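Local structure of decaprenyl diphosphate synthase (Rhodobacter capsulatus, 3MZV) at residues B[167-172]-B[245-251]. The protein probably builds long all-trans prenyl diphosphates by adding isopentenyl diphosphate units to farnesyl diphosphate with magnesium, supplying the precursor of the side chain of isoprenoid quinones. Residues are numbered along the deposited sequence; the frame is centred on the assembly and turned at random.
Sequences TTEDIY and LTMPVIK
The ring of Y172 lies with one face over the backbone at T246 and M247: M247 N sits 3.5 Å above the plane, over the ring centre, and T246 C is offset toward the rim. M247 CB touches Y172 CE2 at 3.6 Å, and L245 O and I250 CD1 approach the ring obliquely. With CG anti to the backbone N (chi1 166°), Y172 carries the ring across the start of helix 247-254, and its OH hydrogen-bonds D221 of helix 199-224. Cut back to an alanine here, the side chain would lose the ring over the T246-M247 peptide and would probably leave D221 without this hydroxyl partner. I250 brings CD1 to 3.4 Å from Y172 CB, while its CG2 packs against E169 CG. T167 CB meets L245 CB at 3.7 Å, and T167 OG1 is hydrogen-bonded to N164 O and A161 O. On the more open side, K251 NZ hydrogen-bonds E169 OE2 at 2.8 Å, a salt bridge that meets the carboxylate on its syn side, 30° out of plane. T168 OG1 caps helix 169-194 by accepting from I171 N. The contact thus joins the first turns of two helices in this largely helical prenyl synthase fold, with helix 290-308 packing on M247 and K251 and helix 258-270 on L245.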
ATOM      1  N   THR B 167      -7.059  21.617 -17.100  1.00 39.28           N
ATOM      2  CA  THR B 167      -5.696  21.115 -16.799  1.00 37.69           C
ATOM      3  C   THR B 167      -4.598  21.837 -17.609  1.00 38.21           C
ATOM      4  O   THR B 167      -4.606  21.884 -18.841  1.00 36.65           O
ATOM      5  CB  THR B 167      -5.598  19.610 -17.024  1.00 37.88           C
ATOM      6  OG1 THR B 167      -6.602  18.941 -16.277  1.00 36.18           O
ATOM      7  CG2 THR B 167      -4.209  19.022 -16.608  1.00 35.90           C
ATOM      8  N   THR B 168      -3.636  22.372 -16.891  1.00 38.80           N
ATOM      9  CA  THR B 168      -2.548  23.166 -17.448  1.00 38.34           C
ATOM     10  C   THR B 168      -1.312  22.305 -17.586  1.00 37.78           C
ATOM     11  O   THR B 168      -1.233  21.235 -16.981  1.00 37.75           O
ATOM     12  CB  THR B 168      -2.199  24.271 -16.461  1.00 38.77           C
ATOM     13  OG1 THR B 168      -1.842  23.654 -15.207  1.00 38.76           O
ATOM     14  CG2 THR B 168      -3.384  25.205 -16.291  1.00 41.72           C
ATOM     15  N   GLU B 169      -0.325  22.799 -18.324  1.00 37.85           N
ATOM     16  CA  GLU B 169       0.987  22.114 -18.406  1.00 39.20           C
ATOM     17  C   GLU B 169       1.637  21.936 -17.017  1.00 39.14           C
ATOM     18  O   GLU B 169       2.272  20.934 -16.756  1.00 37.27           O
ATOM     19  CB  GLU B 169       1.931  22.873 -19.350  1.00 39.62           C
ATOM     20  CG  GLU B 169       1.456  22.872 -20.831  1.00 41.78           C
ATOM     21  CD  GLU B 169       2.529  23.312 -21.846  1.00 43.66           C
ATOM     22  OE1 GLU B 169       3.726  23.172 -21.568  1.00 44.84           O
ATOM     23  OE2 GLU B 169       2.166  23.764 -22.952  1.00 45.70           O
ATOM     24  N   ASP B 170       1.469  22.913 -16.133  1.00 40.04           N
ATOM     25  CA  ASP B 170       2.015  22.844 -14.782  1.00 40.83           C
ATOM     26  C   ASP B 170       1.389  21.674 -14.024  1.00 40.66           C
ATOM     27  O   ASP B 170       2.098  20.895 -13.393  1.00 39.28           O
ATOM     28  CB  ASP B 170       1.786  24.173 -14.028  1.00 43.41           C
ATOM     29  CG  ASP B 170       2.751  25.322 -14.500  1.00 48.21           C
ATOM     30  OD1 ASP B 170       3.595  25.120 -15.413  1.00 53.60           O
ATOM     31  OD2 ASP B 170       2.644  26.450 -13.976  1.00 55.75           O
ATOM     32  N   ILE B 171       0.071  21.504 -14.143  1.00 39.35           N
ATOM     33  CA  ILE B 171      -0.613  20.371 -13.502  1.00 38.75           C
ATOM     34  C   ILE B 171      -0.145  19.064 -14.067  1.00 38.47           C
ATOM     35  O   ILE B 171       0.092  18.099 -13.315  1.00 38.25           O
ATOM     36  CB  ILE B 171      -2.156  20.518 -13.559  1.00 39.42           C
ATOM     37  CG1 ILE B 171      -2.542  21.706 -12.686  1.00 40.77           C
ATOM     38  CG2 ILE B 171      -2.883  19.211 -13.136  1.00 38.87           C
ATOM     39  CD1 ILE B 171      -3.974  22.217 -12.834  1.00 44.19           C
ATOM     40  N   TYR B 172      -0.001  19.011 -15.400  1.00 36.94           N
ATOM     41  CA  TYR B 172       0.465  17.810 -16.054  1.00 36.27           C
ATOM     42  C   TYR B 172       1.855  17.420 -15.544  1.00 35.28           C
ATOM     43  O   TYR B 172       2.098  16.238 -15.327  1.00 35.13           O
ATOM     44  CB  TYR B 172       0.458  17.963 -17.583  1.00 35.78           C
ATOM     45  CG  TYR B 172       1.232  16.896 -18.355  1.00 36.64           C
ATOM     46  CD1 TYR B 172       0.720  15.645 -18.529  1.00 35.04           C
ATOM     47  CD2 TYR B 172       2.491  17.172 -18.888  1.00 37.75           C
ATOM     48  CE1 TYR B 172       1.405  14.679 -19.217  1.00 36.16           C
ATOM     49  CE2 TYR B 172       3.203  16.196 -19.622  1.00 39.74           C
ATOM     50  CZ  TYR B 172       2.666  14.957 -19.757  1.00 37.57           C
ATOM     51  OH  TYR B 172       3.353  13.953 -20.464  1.00 41.39           O
ATOM     52  N   LEU B 245      -5.590  14.167 -19.587  1.00 37.96           N
ATOM     53  CA  LEU B 245      -5.040  15.431 -20.080  1.00 37.37           C
ATOM     54  C   LEU B 245      -3.514  15.329 -20.032  1.00 37.52           C
ATOM     55  O   LEU B 245      -2.898  15.571 -18.969  1.00 38.29           O
ATOM     56  CB  LEU B 245      -5.548  16.624 -19.276  1.00 37.78           C
ATOM     57  CG  LEU B 245      -6.876  17.188 -19.799  1.00 38.10           C
ATOM     58  CD1 LEU B 245      -6.651  17.813 -21.218  1.00 35.31           C
ATOM     59  CD2 LEU B 245      -7.986  16.128 -19.839  1.00 36.61           C
ATOM     60  N   THR B 246      -2.937  14.894 -21.170  1.00 36.01           N
ATOM     61  CA  THR B 246      -1.482  14.835 -21.337  1.00 35.10           C
ATOM     62  C   THR B 246      -1.019  15.963 -22.244  1.00 34.23           C
ATOM     63  O   THR B 246      -1.832  16.533 -22.974  1.00 32.63           O
ATOM     64  CB  THR B 246      -1.050  13.447 -21.881  1.00 35.12           C
ATOM     65  OG1 THR B 246      -1.602  13.194 -23.167  1.00 35.97           O
ATOM     66  CG2 THR B 246      -1.473  12.302 -20.893  1.00 35.52           C
ATOM     67  N   MET B 247       0.280  16.228 -22.245  1.00 34.04           N
ATOM     68  CA  MET B 247       0.846  17.363 -22.966  1.00 33.49           C
ATOM     69  C   MET B 247       0.282  17.594 -24.394  1.00 32.88           C
ATOM     70  O   MET B 247      -0.076  18.723 -24.707  1.00 33.51           O
ATOM     71  CB  MET B 247       2.383  17.313 -22.976  1.00 33.44           C
ATOM     72  CG  MET B 247       3.033  18.559 -23.374  1.00 35.65           C
ATOM     73  SD  MET B 247       4.902  18.570 -23.202  1.00 32.51           S
ATOM     74  CE  MET B 247       4.994  19.373 -21.561  1.00 38.18           C
ATOM     75  N   PRO B 248       0.227  16.556 -25.256  1.00 33.40           N
ATOM     76  CA  PRO B 248      -0.169  16.831 -26.653  1.00 33.36           C
ATOM     77  C   PRO B 248      -1.631  17.292 -26.725  1.00 32.80           C
ATOM     78  O   PRO B 248      -2.013  18.059 -27.595  1.00 32.05           O
ATOM     79  CB  PRO B 248      -0.018  15.484 -27.345  1.00 34.20           C
ATOM     80  CG  PRO B 248       0.569  14.582 -26.339  1.00 34.57           C
ATOM     81  CD  PRO B 248       0.695  15.174 -25.073  1.00 33.73           C
ATOM     82  N   VAL B 249      -2.457  16.823 -25.789  1.00 32.80           N
ATOM     83  CA  VAL B 249      -3.837  17.306 -25.708  1.00 32.23           C
ATOM     84  C   VAL B 249      -3.900  18.676 -25.129  1.00 32.59           C
ATOM     85  O   VAL B 249      -4.550  19.538 -25.686  1.00 31.14           O
ATOM     86  CB  VAL B 249      -4.742  16.376 -24.887  1.00 32.96           C
ATOM     87  CG1 VAL B 249      -6.207  16.921 -24.814  1.00 32.53           C
ATOM     88  CG2 VAL B 249      -4.695  14.957 -25.448  1.00 32.70           C
ATOM     89  N   ILE B 250      -3.261  18.889 -23.968  1.00 32.97           N
ATOM     90  CA  ILE B 250      -3.294  20.214 -23.310  1.00 33.19           C
ATOM     91  C   ILE B 250      -2.863  21.339 -24.285  1.00 33.76           C
ATOM     92  O   ILE B 250      -3.479  22.397 -24.359  1.00 34.36           O
ATOM     93  CB  ILE B 250      -2.352  20.212 -22.090  1.00 32.74           C
ATOM     94  CG1 ILE B 250      -2.895  19.284 -21.017  1.00 32.85           C
ATOM     95  CG2 ILE B 250      -2.132  21.630 -21.567  1.00 33.64           C
ATOM     96  CD1 ILE B 250      -1.786  18.888 -19.957  1.00 34.54           C
ATOM     97  N   LYS B 251      -1.769  21.101 -24.990  1.00 32.96           N
ATOM     98  CA  LYS B 251      -1.249  22.103 -25.934  1.00 32.68           C
ATOM     99  C   LYS B 251      -2.241  22.364 -27.075  1.00 32.61           C
ATOM    100  O   LYS B 251      -2.388  23.483 -27.499  1.00 32.88           O
ATOM    101  CB  LYS B 251       0.087  21.668 -26.508  1.00 32.53           C
ATOM    102  CG  LYS B 251       1.251  21.808 -25.544  1.00 33.08           C
ATOM    103  CD  LYS B 251       2.565  21.440 -26.215  1.00 36.57           C
ATOM    104  CE  LYS B 251       3.785  21.559 -25.275  1.00 37.51           C
ATOM    105  NZ  LYS B 251       4.037  22.968 -24.881  1.00 37.79           N
TER